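Local structure of toxin PAU_02230 (Photorhabdus asymbiotica subsp. asymbiotica ATCC 43949, 6HV6) at residues A[201-206]-A[288-293]; A[208-213]-A[292-297]; A[280-285]-A[341-346]; A[303-308]-A[318-323]. The protein is a bacterial toxin, also called PaTox, whose modelled region includes an alpha+beta domain, an antiparallel sheet with helices packed on its two faces. The protein carries 1 engineered substitution. All coordinates share one frame; numbering follows the deposited sequence.

Interaction 1. Residues A[201-206]-A[288-293]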
# COMPACT_ATOMS: atom_id res chain seq x y z
N PRO A 201 -2.17 11.44 0.77
CA PRO A 201 -1.15 12.30 0.14
C PRO A 201 -0.62 11.72 -1.16
O PRO A 201 -0.26 12.49 -2.05
CB PRO A 201 -0.05 12.41 1.20
CG PRO A 201 -0.22 11.15 2.04
CD PRO A 201 -1.71 10.94 2.08
N GLU A 202 -0.54 10.39 -1.28
CA GLU A 202 -0.13 9.80 -2.55
C GLU A 202 -1.08 10.22 -3.66
O GLU A 202 -0.65 10.62 -4.74
CB GLU A 202 -0.06 8.27 -2.42
CG GLU A 202 1.17 7.83 -1.61
CD GLU A 202 1.05 6.43 -1.02
OE1 GLU A 202 -0.03 5.82 -1.07
OE2 GLU A 202 2.07 5.94 -0.51
N SER A 203 -2.39 10.14 -3.40
CA SER A 203 -3.38 10.50 -4.42
C SER A 203 -3.28 11.98 -4.79
O SER A 203 -3.30 12.33 -5.97
CB SER A 203 -4.78 10.19 -3.90
OG SER A 203 -4.97 8.79 -3.74
N VAL A 204 -3.18 12.86 -3.79
CA VAL A 204 -3.07 14.30 -4.04
C VAL A 204 -1.80 14.61 -4.82
O VAL A 204 -1.82 15.39 -5.78
CB VAL A 204 -3.13 15.08 -2.72
CG1 VAL A 204 -2.77 16.55 -2.95
CG2 VAL A 204 -4.51 14.97 -2.09
N LEU A 205 -0.67 14.01 -4.42
CA LEU A 205 0.59 14.29 -5.10
C LEU A 205 0.58 13.75 -6.53
O LEU A 205 1.09 14.41 -7.45
CB LEU A 205 1.75 13.67 -4.29
CG LEU A 205 3.18 14.05 -4.70
CD1 LEU A 205 3.42 15.54 -4.46
CD2 LEU A 205 4.23 13.20 -3.94
N MET A 206 0.03 12.56 -6.73
CA MET A 206 -0.05 11.99 -8.07
C MET A 206 -1.01 12.78 -8.97
O MET A 206 -0.83 12.82 -10.20
CB MET A 206 -0.48 10.52 -7.98
CG MET A 206 -0.46 9.78 -9.33
SD MET A 206 1.16 9.75 -10.08
CE MET A 206 1.98 8.49 -9.08
N LYS A 288 -11.56 4.26 4.77
CA LYS A 288 -10.14 4.20 5.16
C LYS A 288 -9.21 4.12 3.96
O LYS A 288 -8.15 3.49 4.01
CB LYS A 288 -9.89 3.03 6.11
CG LYS A 288 -10.63 3.16 7.43
CD LYS A 288 -10.52 1.90 8.27
CE LYS A 288 -11.20 2.09 9.62
NZ LYS A 288 -10.55 3.19 10.41
N HIS A 289 -9.58 4.79 2.87
CA HIS A 289 -8.77 4.72 1.66
C HIS A 289 -9.01 5.97 0.82
O HIS A 289 -10.07 6.59 0.91
CB HIS A 289 -9.09 3.46 0.84
CG HIS A 289 -8.07 3.14 -0.22
ND1 HIS A 289 -6.72 3.36 -0.03
CD2 HIS A 289 -8.20 2.59 -1.45
CE1 HIS A 289 -6.07 2.98 -1.12
NE2 HIS A 289 -6.94 2.50 -1.99
N THR A 290 -8.01 6.33 0.03
CA THR A 290 -8.14 7.43 -0.91
C THR A 290 -7.59 6.97 -2.25
O THR A 290 -6.58 6.26 -2.30
CB THR A 290 -7.38 8.67 -0.44
OG1 THR A 290 -7.81 9.04 0.87
CG2 THR A 290 -7.60 9.86 -1.41
N MET A 291 -8.26 7.37 -3.32
CA MET A 291 -7.80 7.02 -4.65
C MET A 291 -7.96 8.26 -5.53
O MET A 291 -8.31 9.34 -5.05
CB MET A 291 -8.57 5.80 -5.18
CG MET A 291 -8.33 4.50 -4.38
SD MET A 291 -9.67 3.34 -4.65
CE MET A 291 -10.95 4.09 -3.66
N LEU A 292 -7.72 8.11 -6.82
CA LEU A 292 -7.68 9.27 -7.69
C LEU A 292 -8.10 8.85 -9.09
O LEU A 292 -7.70 7.78 -9.56
CB LEU A 292 -6.26 9.86 -7.72
CG LEU A 292 -6.02 10.99 -8.71
CD1 LEU A 292 -6.52 12.27 -8.11
CD2 LEU A 292 -4.53 11.05 -9.04
N ILE A 293 -8.89 9.69 -9.75
CA ILE A 293 -9.17 9.50 -11.17
C ILE A 293 -8.92 10.81 -11.88
O ILE A 293 -9.17 11.89 -11.33
CB ILE A 293 -10.60 8.97 -11.43
CG1 ILE A 293 -11.66 9.90 -10.86
CG2 ILE A 293 -10.78 7.59 -10.81
CD1 ILE A 293 -13.04 9.25 -10.82

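Interaction 2. Residues A[208-213]-A[292-297]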
# COMPACT_ATOMS: atom_id res chain seq x y z
N TRP A 208 -1.22 16.00 -9.04
CA TRP A 208 -0.37 17.04 -9.64
C TRP A 208 0.62 16.44 -10.63
O TRP A 208 0.86 17.01 -11.71
CB TRP A 208 0.37 17.82 -8.56
CG TRP A 208 1.33 18.77 -9.20
CD1 TRP A 208 2.68 18.79 -9.05
CD2 TRP A 208 1.01 19.81 -10.13
NE1 TRP A 208 3.23 19.79 -9.82
CE2 TRP A 208 2.22 20.43 -10.49
CE3 TRP A 208 -0.18 20.28 -10.70
CZ2 TRP A 208 2.28 21.49 -11.39
CZ3 TRP A 208 -0.12 21.36 -11.59
CH2 TRP A 208 1.10 21.94 -11.93
N ALA A 209 1.23 15.31 -10.27
CA ALA A 209 2.14 14.62 -11.18
C ALA A 209 1.46 14.35 -12.52
O ALA A 209 2.05 14.57 -13.59
CB ALA A 209 2.60 13.30 -10.57
N LEU A 210 0.22 13.87 -12.49
CA LEU A 210 -0.47 13.55 -13.73
C LEU A 210 -0.73 14.80 -14.55
O LEU A 210 -0.61 14.77 -15.78
CB LEU A 210 -1.78 12.81 -13.43
CG LEU A 210 -1.65 11.31 -13.18
CD1 LEU A 210 -2.97 10.77 -12.64
CD2 LEU A 210 -1.28 10.60 -14.48
N GLN A 211 -1.09 15.91 -13.90
CA GLN A 211 -1.39 17.13 -14.63
C GLN A 211 -0.14 17.83 -15.16
O GLN A 211 -0.25 18.72 -16.01
CB GLN A 211 -2.19 18.08 -13.75
CG GLN A 211 -3.54 17.48 -13.29
CD GLN A 211 -4.47 18.52 -12.68
OE1 GLN A 211 -4.23 19.73 -12.76
NE2 GLN A 211 -5.56 18.05 -12.07
N SER A 212 1.05 17.45 -14.69
CA SER A 212 2.28 18.11 -15.09
C SER A 212 3.25 17.16 -15.78
O SER A 212 4.44 17.46 -15.87
CB SER A 212 2.96 18.75 -13.87
OG SER A 212 3.24 17.74 -12.90
N SER A 213 2.77 16.02 -16.28
CA SER A 213 3.60 15.06 -17.01
C SER A 213 4.78 14.59 -16.17
O SER A 213 5.91 14.47 -16.66
CB SER A 213 4.10 15.66 -18.34
OG SER A 213 3.03 16.23 -19.06
N LEU A 292 -7.72 8.11 -6.82
CA LEU A 292 -7.68 9.27 -7.69
C LEU A 292 -8.10 8.85 -9.09
O LEU A 292 -7.70 7.78 -9.56
CB LEU A 292 -6.26 9.86 -7.72
CG LEU A 292 -6.02 10.99 -8.71
CD1 LEU A 292 -6.52 12.27 -8.11
CD2 LEU A 292 -4.53 11.05 -9.04
N ILE A 293 -8.89 9.69 -9.75
CA ILE A 293 -9.17 9.50 -11.17
C ILE A 293 -8.92 10.81 -11.88
O ILE A 293 -9.17 11.89 -11.33
CB ILE A 293 -10.60 8.97 -11.43
CG1 ILE A 293 -11.66 9.90 -10.86
CG2 ILE A 293 -10.78 7.59 -10.81
CD1 ILE A 293 -13.04 9.25 -10.82
N SER A 294 -8.40 10.72 -13.10
CA SER A 294 -7.93 11.91 -13.79
C SER A 294 -8.22 11.78 -15.27
O SER A 294 -8.38 10.68 -15.80
CB SER A 294 -6.44 12.14 -13.55
OG SER A 294 -6.17 12.36 -12.18
N LYS A 295 -8.28 12.94 -15.92
CA LYS A 295 -8.30 13.07 -17.36
C LYS A 295 -7.11 13.94 -17.73
O LYS A 295 -6.96 15.04 -17.19
CB LYS A 295 -9.63 13.70 -17.82
CG LYS A 295 -9.77 13.97 -19.31
CD LYS A 295 -11.15 14.58 -19.62
CE LYS A 295 -11.36 14.80 -21.11
NZ LYS A 295 -12.72 15.36 -21.40
N ILE A 296 -6.25 13.45 -18.62
CA ILE A 296 -5.01 14.13 -18.99
C ILE A 296 -4.89 14.18 -20.51
O ILE A 296 -5.23 13.22 -21.20
CB ILE A 296 -3.79 13.42 -18.37
CG1 ILE A 296 -3.99 13.20 -16.87
CG2 ILE A 296 -2.52 14.22 -18.64
CD1 ILE A 296 -4.11 14.50 -16.07
N LYS A 297 -4.37 15.30 -21.03
CA LYS A 297 -4.18 15.46 -22.48
C LYS A 297 -2.74 15.15 -22.92
O LYS A 297 -1.98 14.47 -22.23
CB LYS A 297 -4.57 16.87 -22.92

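Interaction 3. Residues A[280-285]-A[341-346]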
# COMPACT_ATOMS: atom_id res chain seq x y z
N SER A 280 -7.84 17.43 -15.52
CA SER A 280 -8.40 17.59 -14.19
C SER A 280 -8.37 16.27 -13.44
O SER A 280 -8.23 15.19 -14.04
CB SER A 280 -9.83 18.16 -14.24
OG SER A 280 -10.66 17.36 -15.06
N SER A 281 -8.47 16.37 -12.13
CA SER A 281 -8.33 15.21 -11.26
C SER A 281 -9.40 15.28 -10.18
O SER A 281 -9.81 16.36 -9.75
CB SER A 281 -6.94 15.15 -10.62
OG SER A 281 -5.93 15.04 -11.60
N VAL A 282 -9.85 14.10 -9.77
CA VAL A 282 -10.90 13.95 -8.78
C VAL A 282 -10.37 13.02 -7.71
O VAL A 282 -9.94 11.90 -8.01
CB VAL A 282 -12.19 13.40 -9.41
CG1 VAL A 282 -13.20 13.08 -8.34
CG2 VAL A 282 -12.78 14.40 -10.42
N ARG A 283 -10.39 13.48 -6.46
CA ARG A 283 -10.03 12.62 -5.35
C ARG A 283 -11.21 11.70 -5.03
O ARG A 283 -12.36 12.15 -4.99
CB ARG A 283 -9.64 13.46 -4.13
CG ARG A 283 -9.14 12.63 -2.93
CD ARG A 283 -8.91 13.49 -1.70
NE ARG A 283 -10.17 13.78 -1.03
CZ ARG A 283 -10.71 14.99 -0.91
NH1 ARG A 283 -10.09 16.06 -1.39
NH2 ARG A 283 -11.88 15.12 -0.29
N VAL A 284 -10.92 10.42 -4.81
CA VAL A 284 -11.94 9.43 -4.46
C VAL A 284 -11.77 9.08 -2.98
O VAL A 284 -10.74 8.51 -2.59
CB VAL A 284 -11.83 8.16 -5.32
CG1 VAL A 284 -12.98 7.18 -4.97
CG2 VAL A 284 -11.91 8.52 -6.80
N ASP A 285 -12.76 9.41 -2.17
CA ASP A 285 -12.75 9.04 -0.76
C ASP A 285 -13.56 7.76 -0.58
O ASP A 285 -14.67 7.65 -1.09
CB ASP A 285 -13.34 10.15 0.11
CG ASP A 285 -12.52 11.43 0.06
OD1 ASP A 285 -11.31 11.36 -0.27
OD2 ASP A 285 -13.10 12.49 0.37
N VAL A 341 -18.39 5.67 -1.20
CA VAL A 341 -17.40 6.12 -2.17
C VAL A 341 -17.86 7.46 -2.72
O VAL A 341 -18.98 7.58 -3.23
CB VAL A 341 -17.22 5.09 -3.30
CG1 VAL A 341 -16.20 5.61 -4.33
CG2 VAL A 341 -16.79 3.74 -2.73
N SER A 342 -17.01 8.48 -2.62
CA SER A 342 -17.42 9.84 -3.00
C SER A 342 -16.30 10.50 -3.80
O SER A 342 -15.14 10.09 -3.74
CB SER A 342 -17.79 10.71 -1.79
OG SER A 342 -16.71 10.82 -0.87
N PHE A 343 -16.68 11.54 -4.54
CA PHE A 343 -15.83 12.13 -5.56
C PHE A 343 -15.65 13.61 -5.27
O PHE A 343 -16.63 14.32 -5.03
CB PHE A 343 -16.44 11.91 -6.95
CG PHE A 343 -16.57 10.46 -7.30
CD1 PHE A 343 -15.50 9.76 -7.82
CD2 PHE A 343 -17.75 9.78 -7.04
CE1 PHE A 343 -15.61 8.42 -8.13
CE2 PHE A 343 -17.87 8.43 -7.34
CZ PHE A 343 -16.80 7.75 -7.88
N HIS A 344 -14.40 14.06 -5.30
CA HIS A 344 -14.08 15.41 -4.85
C HIS A 344 -13.10 16.05 -5.82
O HIS A 344 -11.97 15.58 -5.96
CB HIS A 344 -13.52 15.36 -3.43
CG HIS A 344 -14.44 14.69 -2.46
ND1 HIS A 344 -15.30 15.40 -1.64
CD2 HIS A 344 -14.65 13.38 -2.18
CE1 HIS A 344 -15.99 14.55 -0.90
NE2 HIS A 344 -15.61 13.32 -1.21
N PRO A 345 -13.52 17.09 -6.54
CA PRO A 345 -12.62 17.74 -7.50
C PRO A 345 -11.39 18.28 -6.80
O PRO A 345 -11.48 18.87 -5.72
CB PRO A 345 -13.47 18.86 -8.09
CG PRO A 345 -14.89 18.52 -7.73
CD PRO A 345 -14.82 17.78 -6.44
N LEU A 346 -10.23 18.06 -7.42
CA LEU A 346 -8.97 18.62 -6.97
C LEU A 346 -8.62 19.85 -7.79
O LEU A 346 -8.88 19.89 -9.00
CB LEU A 346 -7.84 17.59 -7.09
CG LEU A 346 -7.93 16.44 -6.08
CD1 LEU A 346 -6.86 15.43 -6.38
CD2 LEU A 346 -7.80 16.95 -4.67
O HOH W 1 -8.09 19.14 -11.21
O HOH W 2 -16.81 8.86 0.75

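Interaction 4. Residues A[303-308]-A[318-323]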
# COMPACT_ATOMS: atom_id res chain seq x y z
N ILE A 303 -5.76 12.15 -25.30
CA ILE A 303 -6.38 12.18 -23.98
C ILE A 303 -6.30 10.80 -23.35
O ILE A 303 -6.54 9.79 -24.01
CB ILE A 303 -7.84 12.66 -24.08
CG1 ILE A 303 -7.90 14.17 -24.33
CG2 ILE A 303 -8.63 12.29 -22.84
CD1 ILE A 303 -9.32 14.73 -24.35
N LYS A 304 -5.95 10.77 -22.06
CA LYS A 304 -5.94 9.55 -21.27
C LYS A 304 -6.82 9.72 -20.04
O LYS A 304 -6.87 10.81 -19.45
CB LYS A 304 -4.50 9.19 -20.85
CG LYS A 304 -3.61 8.84 -22.03
CD LYS A 304 -4.23 7.73 -22.85
CE LYS A 304 -3.58 7.60 -24.22
NZ LYS A 304 -2.11 7.37 -24.12
N TYR A 305 -7.52 8.65 -19.67
CA TYR A 305 -8.33 8.59 -18.46
C TYR A 305 -7.64 7.61 -17.51
O TYR A 305 -7.40 6.46 -17.89
CB TYR A 305 -9.76 8.15 -18.77
CG TYR A 305 -10.42 9.03 -19.83
CD1 TYR A 305 -10.28 8.74 -21.18
CD2 TYR A 305 -11.12 10.17 -19.47
CE1 TYR A 305 -10.85 9.54 -22.15
CE2 TYR A 305 -11.70 10.99 -20.44
CZ TYR A 305 -11.55 10.67 -21.77
OH TYR A 305 -12.12 11.47 -22.74
N VAL A 306 -7.31 8.07 -16.31
CA VAL A 306 -6.39 7.34 -15.42
C VAL A 306 -7.07 7.06 -14.09
O VAL A 306 -7.66 7.97 -13.49
CB VAL A 306 -5.08 8.11 -15.19
CG1 VAL A 306 -4.06 7.23 -14.39
CG2 VAL A 306 -4.48 8.60 -16.50
N PHE A 307 -6.97 5.83 -13.62
CA PHE A 307 -7.38 5.45 -12.27
C PHE A 307 -6.12 5.11 -11.49
O PHE A 307 -5.39 4.18 -11.86
CB PHE A 307 -8.34 4.25 -12.31
CG PHE A 307 -8.66 3.67 -10.95
CD1 PHE A 307 -8.85 4.50 -9.84
CD2 PHE A 307 -8.80 2.30 -10.78
CE1 PHE A 307 -9.16 3.96 -8.59
CE2 PHE A 307 -9.11 1.76 -9.53
CZ PHE A 307 -9.28 2.59 -8.44
N TYR A 308 -5.85 5.87 -10.43
CA TYR A 308 -4.71 5.61 -9.54
C TYR A 308 -5.25 5.07 -8.22
O TYR A 308 -5.93 5.79 -7.48
CB TYR A 308 -3.89 6.88 -9.29
CG TYR A 308 -2.80 6.74 -8.23
CD1 TYR A 308 -2.03 5.59 -8.14
CD2 TYR A 308 -2.54 7.76 -7.33
CE1 TYR A 308 -1.01 5.47 -7.19
CE2 TYR A 308 -1.53 7.63 -6.37
CZ TYR A 308 -0.79 6.49 -6.31
OH TYR A 308 0.20 6.37 -5.37
N ASP A 318 -7.95 4.66 -22.94
CA ASP A 318 -8.29 5.55 -24.03
C ASP A 318 -9.71 6.09 -23.91
O ASP A 318 -10.03 7.15 -24.45
CB ASP A 318 -8.15 4.85 -25.39
CG ASP A 318 -6.71 4.74 -25.86
OD1 ASP A 318 -5.79 5.17 -25.13
OD2 ASP A 318 -6.49 4.23 -26.98
N LYS A 319 -10.59 5.35 -23.24
CA LYS A 319 -12.00 5.71 -23.16
C LYS A 319 -12.39 5.88 -21.70
O LYS A 319 -12.01 5.07 -20.85
CB LYS A 319 -12.90 4.64 -23.81
CG LYS A 319 -12.71 4.49 -25.31
CD LYS A 319 -13.80 3.63 -25.91
CE LYS A 319 -13.77 3.67 -27.44
NZ LYS A 319 -14.82 2.80 -28.04
N HIS A 320 -13.14 6.94 -21.41
CA HIS A 320 -13.62 7.13 -20.05
C HIS A 320 -14.48 5.96 -19.59
O HIS A 320 -14.39 5.51 -18.44
CB HIS A 320 -14.41 8.44 -19.95
CG HIS A 320 -15.08 8.63 -18.63
ND1 HIS A 320 -14.41 9.09 -17.52
CD2 HIS A 320 -16.35 8.38 -18.23
CE1 HIS A 320 -15.24 9.12 -16.49
NE2 HIS A 320 -16.43 8.70 -16.89
N SER A 321 -15.32 5.43 -20.49
CA SER A 321 -16.23 4.36 -20.09
C SER A 321 -15.47 3.11 -19.67
O SER A 321 -15.93 2.39 -18.77
CB SER A 321 -17.21 4.03 -21.22
OG SER A 321 -16.55 3.47 -22.34
N ASP A 322 -14.32 2.84 -20.28
CA ASP A 322 -13.51 1.70 -19.86
C ASP A 322 -12.89 1.95 -18.49
O ASP A 322 -12.85 1.05 -17.65
CB ASP A 322 -12.42 1.41 -20.88
CG ASP A 322 -12.98 0.85 -22.17
OD1 ASP A 322 -14.05 0.21 -22.12
OD2 ASP A 322 -12.34 1.04 -23.22
N MET A 323 -12.36 3.15 -18.28
CA MET A 323 -11.79 3.47 -16.98
C MET A 323 -12.84 3.35 -15.89
O MET A 323 -12.58 2.76 -14.83
CB MET A 323 -11.17 4.88 -17.03
CG MET A 323 -10.42 5.32 -15.78
SD MET A 323 -11.55 5.94 -14.52
CE MET A 323 -11.97 7.55 -15.20

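Interaction 1. Residues A[201-206]-A[288-293]
Ser203 OG rests on the backbone of the facing strand, 3.3 Å from Thr290 O and 3.5 Å from Met291 CA. Its hydrogen bond runs back to Ala199 O, one turn earlier in the same helix, so the hydroxyl is satisfied although it is buried. That choice fits its first torsion, with OG beside the backbone N and anti to the carbonyl carbon (chi1 -66°). The small side chain is consistent with the close approach: the axes of helix 201-206 and strand 289-293 come within 7.2 Å at an angle of only 16°, so the two run nearly parallel. Ser203 CB lies 3.8 Å from Thr290 CG2 and also touches Leu292 CB, while the same threonine methyl is 3.7 Å from Ser203 OG. With that methyl turned to the serine, Thr290 OG1 is directed to a different partner, hydrogen-bonding O3S of a bound EPE molecule.

Leu292 reaches further along the helix. Its CG is anti to the backbone N (chi1 173°), and the branch CD2 lies against the helix backbone, 3.5 Å from Ser203 O and 4.2 Å from Met206 CB. Beyond CB the Met206 chain turns away from the strand, and the residue also packs on Tyr308 of the neighbouring strand.

The alternation is that of a regular strand: Thr290 and Leu292 face the helix, whereas Met291 has its CB on the other side. A buried helix laid lengthwise on an antiparallel sheet is typical of alpha+beta domains; with His289 NE2 hydrogen-bonded to Asp309 OD1 on the adjacent strand, it is consistent with a papain-like fold.

Interaction 2. Residues A[208-213]-A[292-297]
Leu210 and Ile296 carry most of this contact, in which the C-terminal turn of helix 199-211 lies on the strand 289-296 of the antiparallel sheet, a continuation of helix-on-sheet packing toward the far end of both elements. The apolar contacts come first. Leu210 CB is 3.9 Å from Ile296 CD1, and the branch CD1 of Leu210 reaches along the strand to Leu292 CD2, also at 3.9 Å. One leucine thus spans Leu292, Ser294 and Ile296, the residues whose CB atoms point to the helix, while Ile293 and Lys295 point to the other side. Leu210 touches Val306 of the next strand as well.

Contacts between carbon and polar atoms form a second group. Ile296 covers the helix backbone, with CG2 3.5 Å from Leu210 O; its CG1 lies beside the backbone N (chi1 -51°), and a bend at chi2 (-63°) brings CD1 to the same carbonyl oxygen. Leu210 CD1 approaches Ser294 OG to 3.6 Å, but the hydroxyl has its polar partner in Ser281 OG, on the adjacent strand.

Gln211 contributes at the margin. Its CG lies 4.1 Å from Ile296 CD1, the two side chains crossing at about a right angle, and its extended end carries NE2 to a hydrogen bond with Ser281 OG. Ser281 OG thus joins the helix end, through Gln211, to two neighbouring strands, its own and that of Ser294.

Hydrogen bonding marks where the helix stops. Ser212 is the first residue to leave helical backbone angles; its OG, also bonded to Gln214 NE2, donates to Trp208 O at 2.8 Å, approaching from 36° above the carbonyl plane.

Interaction 3. Residues A[280-285]-A[341-346]
Val282, Val284 and Phe343 form the apolar centre, on one face of the paired strands. Val282 CG1 lies 3.7 Å from Phe343 CB, near the plane of the ring at its edge, and Val284 CG2 is 3.9 Å from Phe343 CE1. The other methyl of Val284, CG1, meets Val341 CG1 at 3.6 Å; Phe327 of helix 320-334 touches Val284 and Val341.

The backbones form an antiparallel ladder that adds strand 342-346 as the outermost strand of the sheet. Arg283 and His344 form a hydrogen-bonded pair, with Arg283 N to His344 O at 2.7 Å, and Asp285 with Ser342 forms another; Val284 opposite Phe343 is a non-hydrogen-bonded pair.

On the reverse face Arg283 bends at chi3 (79°) and grips Asp285 side-on: NE bonds OD1 at 2.8 Å and NH2 bonds OD2 at 3.0 Å, both nearly in the guanidinium plane. This salt bridge probably helps fix the rotation of the guanidinium, which stacks on the His344 ring with planes 17° apart. Arg283 NH1 has a further partner in Asn253 OD1. Asp285 OD2 also lies over the imidazole face, whereas His344 NE2 is hydrogen-bonded at the ring edge to Ser342 OG, 2.8 Å away.

Interaction 4. Residues A[303-308]-A[318-323]
Tyr305 leaves its strand toward the start of helix 320-334, and its CB packs against Met323 CB at 4.0 Å. Further out, CG lies 3.7 Å from His320 CA, and CD1 is 3.4 Å from His320 N, which sits over the ring face near its rim. CE1 meets Asp318 O at 3.4 Å, and this carbonyl oxygen lies in the ring plane, at the edge. The opposite flank, CD2 and CE2, runs under His320 CB, which makes a CH-pi contact 3.8 Å from the ring centroid and only 15° off the normal. At the tip, OH is hydrogen-bonded to Glu271.

The two rings form an offset edge-to-face pair, planes at 72°, with the His320 edge directed to the tyrosine face. A chi1 of 173° leads the imidazole away from the strand, where NE2 bonds Leu267 O; buried ND1 has no partner in the model. Two residues on from Tyr305, Phe307 CB touches Met323 CG at 4.2 Å.

At the margin Lys304 runs beside Asp318, with NZ 4.4 Å from OD1, beyond salt-bridge range.

Strands 304-309 and 313-317 form a beta hairpin, and the following helix folds back over its first strand: a compact beta-beta-alpha unit.

In the fold
From the N terminus, the first element involved is helix 199-211: interactions 1 and 2 close long loops from successive parts of it onto strand 289-296 and share Leu292 and Ile293. Strand 280-286 lies within those loops in sequence, yet its partner 342-346 comes after them, so interaction 3 crosses both. Interaction 4 is local, nested inside the loop that interaction 3 closes and following interactions 1 and 2 in series. In space the sheet joins them: 289-296 lies between 280-286 and 304-309, linked by Ile293 O to Val282 N and Leu292 O to Tyr308 N. Interactions 1 and 2 bring a helix to one sheet face, interaction 4 brings helix 320-334 to the other, and interaction 3 supplies the edge strand.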